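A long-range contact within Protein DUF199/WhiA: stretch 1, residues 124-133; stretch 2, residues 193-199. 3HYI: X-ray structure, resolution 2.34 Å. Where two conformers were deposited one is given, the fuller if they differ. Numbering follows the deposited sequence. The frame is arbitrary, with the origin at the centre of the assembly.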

# COMPACT_ATOMS: atom_id res chain seq x y z
N SER A 124 14.96 -1.85 -0.67
CA SER A 124 13.94 -2.33 -1.61
C SER A 124 12.62 -1.62 -1.37
O SER A 124 12.43 -0.95 -0.36
CB SER A 124 13.75 -3.84 -1.51
OG SER A 124 13.33 -4.23 -0.21
N MET A 125 11.73 -1.76 -2.34
CA MET A 125 10.41 -1.16 -2.26
C MET A 125 9.36 -2.10 -2.81
O MET A 125 9.54 -2.74 -3.85
CB MET A 125 10.37 0.15 -3.04
CG MET A 125 9.12 0.96 -2.78
SD MET A 125 8.86 2.24 -4.01
CE MET A 125 7.20 2.76 -3.60
N THR A 126 8.24 -2.16 -2.10
CA THR A 126 7.13 -3.00 -2.49
C THR A 126 6.29 -2.33 -3.57
O THR A 126 6.23 -1.10 -3.65
CB THR A 126 6.24 -3.28 -1.27
OG1 THR A 126 6.83 -4.32 -0.48
CG2 THR A 126 4.87 -3.73 -1.73
N ASN A 127 5.67 -3.15 -4.40
CA ASN A 127 4.65 -2.69 -5.34
C ASN A 127 3.49 -2.07 -4.54
O ASN A 127 2.81 -2.77 -3.80
CB ASN A 127 4.15 -3.85 -6.20
CG ASN A 127 3.38 -3.39 -7.43
OD1 ASN A 127 2.67 -2.38 -7.40
ND2 ASN A 127 3.51 -4.14 -8.52
N PRO A 128 3.27 -0.75 -4.70
CA PRO A 128 2.28 -0.01 -3.90
C PRO A 128 0.84 -0.33 -4.25
O PRO A 128 -0.09 0.17 -3.60
CB PRO A 128 2.60 1.45 -4.23
CG PRO A 128 3.13 1.40 -5.60
CD PRO A 128 3.93 0.13 -5.68
N ARG A 129 0.64 -1.16 -5.27
CA ARG A 129 -0.65 -1.74 -5.54
C ARG A 129 -1.01 -2.75 -4.45
O ARG A 129 -2.18 -3.09 -4.27
CB ARG A 129 -0.65 -2.44 -6.89
CG ARG A 129 -1.96 -2.34 -7.61
CD ARG A 129 -1.98 -3.27 -8.80
NE ARG A 129 -0.97 -2.90 -9.78
CZ ARG A 129 -1.10 -1.89 -10.65
NH1 ARG A 129 -2.20 -1.15 -10.67
NH2 ARG A 129 -0.12 -1.63 -11.51
N TYR A 130 0.01 -3.21 -3.73
CA TYR A 130 -0.15 -4.23 -2.69
C TYR A 130 0.29 -3.79 -1.31
O TYR A 130 -0.30 -4.22 -0.31
CB TYR A 130 0.61 -5.48 -3.10
CG TYR A 130 0.13 -6.04 -4.42
CD1 TYR A 130 -1.24 -6.12 -4.70
CD2 TYR A 130 1.03 -6.48 -5.39
CE1 TYR A 130 -1.69 -6.61 -5.90
CE2 TYR A 130 0.58 -6.98 -6.60
CZ TYR A 130 -0.78 -7.05 -6.85
OH TYR A 130 -1.24 -7.55 -8.05
N HIS A 131 1.33 -2.97 -1.23
CA HIS A 131 1.86 -2.52 0.05
C HIS A 131 2.45 -1.14 -0.04
O HIS A 131 2.98 -0.75 -1.07
CB HIS A 131 2.97 -3.44 0.53
CG HIS A 131 2.60 -4.88 0.56
ND1 HIS A 131 2.96 -5.77 -0.44
CD2 HIS A 131 1.90 -5.59 1.47
CE1 HIS A 131 2.49 -6.97 -0.14
NE2 HIS A 131 1.84 -6.89 1.01
N TYR A 132 2.40 -0.43 1.08
CA TYR A 132 3.22 0.75 1.26
C TYR A 132 4.42 0.36 2.10
O TYR A 132 4.32 0.24 3.33
CB TYR A 132 2.42 1.87 1.93
CG TYR A 132 1.30 2.47 1.09
CD1 TYR A 132 1.34 2.43 -0.31
CD2 TYR A 132 0.22 3.10 1.69
CE1 TYR A 132 0.33 2.98 -1.07
CE2 TYR A 132 -0.80 3.65 0.93
CZ TYR A 132 -0.74 3.59 -0.45
OH TYR A 132 -1.73 4.13 -1.22
N HIS A 133 5.55 0.15 1.44
CA HIS A 133 6.76 -0.28 2.13
C HIS A 133 8.02 0.04 1.33
O HIS A 133 8.19 -0.42 0.20
CB HIS A 133 6.71 -1.78 2.42
CG HIS A 133 7.77 -2.25 3.37
ND1 HIS A 133 7.78 -1.89 4.70
CD2 HIS A 133 8.84 -3.05 3.19
CE1 HIS A 133 8.81 -2.46 5.30
NE2 HIS A 133 9.47 -3.16 4.40
N GLU A 193 3.45 6.93 -11.98
CA GLU A 193 2.76 5.64 -11.91
C GLU A 193 2.23 5.38 -10.51
O GLU A 193 1.12 4.87 -10.34
CB GLU A 193 3.71 4.51 -12.32
CG GLU A 193 4.21 4.61 -13.75
CD GLU A 193 5.35 3.64 -14.04
OE1 GLU A 193 5.32 2.51 -13.51
OE2 GLU A 193 6.27 4.01 -14.80
N ILE A 194 3.04 5.72 -9.51
CA ILE A 194 2.66 5.55 -8.11
C ILE A 194 1.45 6.42 -7.75
O ILE A 194 0.57 5.97 -7.01
CB ILE A 194 3.85 5.87 -7.16
CG1 ILE A 194 4.93 4.79 -7.30
CG2 ILE A 194 3.39 5.94 -5.71
CD1 ILE A 194 6.20 5.08 -6.53
N ASP A 195 1.41 7.64 -8.27
CA ASP A 195 0.31 8.58 -8.02
C ASP A 195 -0.98 8.13 -8.68
O ASP A 195 -2.07 8.31 -8.14
CB ASP A 195 0.66 9.98 -8.53
CG ASP A 195 1.78 10.64 -7.75
OD1 ASP A 195 2.11 10.15 -6.65
OD2 ASP A 195 2.33 11.65 -8.23
N ARG A 196 -0.86 7.57 -9.88
CA ARG A 196 -2.03 7.05 -10.61
C ARG A 196 -2.64 5.86 -9.86
O ARG A 196 -3.86 5.69 -9.85
CB ARG A 196 -1.64 6.63 -12.03
N ILE A 197 -1.78 5.06 -9.22
CA ILE A 197 -2.22 3.96 -8.37
C ILE A 197 -2.88 4.47 -7.08
O ILE A 197 -3.95 4.00 -6.70
CB ILE A 197 -1.04 3.03 -8.00
CG1 ILE A 197 -0.61 2.20 -9.21
CG2 ILE A 197 -1.41 2.10 -6.85
CD1 ILE A 197 0.73 1.52 -9.03
N VAL A 198 -2.22 5.42 -6.42
CA VAL A 198 -2.72 6.01 -5.18
C VAL A 198 -4.04 6.76 -5.39
O VAL A 198 -5.01 6.54 -4.66
CB VAL A 198 -1.70 6.99 -4.55
CG1 VAL A 198 -2.33 7.77 -3.40
CG2 VAL A 198 -0.47 6.23 -4.07
N THR A 199 -4.06 7.62 -6.40
CA THR A 199 -5.25 8.41 -6.73
C THR A 199 -6.44 7.54 -7.17
O THR A 199 -7.60 7.92 -6.98
CB THR A 199 -4.94 9.46 -7.83
OG1 THR A 199 -4.04 10.45 -7.31
CG2 THR A 199 -6.21 10.16 -8.31

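A strand end and the loop after it pack against a little over one turn of helix through van der Waals contacts, mostly between apolar side chains; no hydrogen bond crosses between the stretches, and about 305 Å² is buried, both sides summed. The helix presents I194, I197 and V198, spaced so that their side chains meet the loop, while E193, D195 and T199 stay out of reach. I194 and I197 share the m,t rotamer (chi1 -69° and -73°), common for isoleucine on a helix, yet they approach differently. The CA-to-CB bond of I197 points toward the loop; that of I194 runs sideways, and its side chain comes nearer at its end. There CD1 of I194 lies 3.9 Å from CE of M125, whose all-trans chain (chi1 -169°, chi2 -164°, chi3 170°) is fully extended and carries its methyl to the helix from the end of a strand. P128 rests against both isoleucines: its CG is 4.2 Å from I194 CG1 and 4.2 Å from I197 CD1, so one ring, CG endo, serves both. The backbone joins in, P128 O lying 4.0 Å from I197 CG2. The turn holding P128 is tied within the loop: N127 O accepts from Y130 N (2.8 Å) and H131 N (3.0 Å), and N127, chi1 t, brings its OD1 to R129 N (3.2 Å, nearly straight at 162°). R129 leaves the backbone sideways, with chi1 between wells at -145° and chi2 t; chi3 then turns to m, and I197 CG1 lies over one face of the guanidinium, 4.0 Å from R129 NH1. This is packing on a flat, weakly solvated face, not a polar bond. Y132, chi1 m, also starts sideways but reaches the helix with its end: Y132 OH is 3.8 Å from V198 CG2, which meets the ring obliquely. V198 holds the t rotamer, usual for valine in a helix.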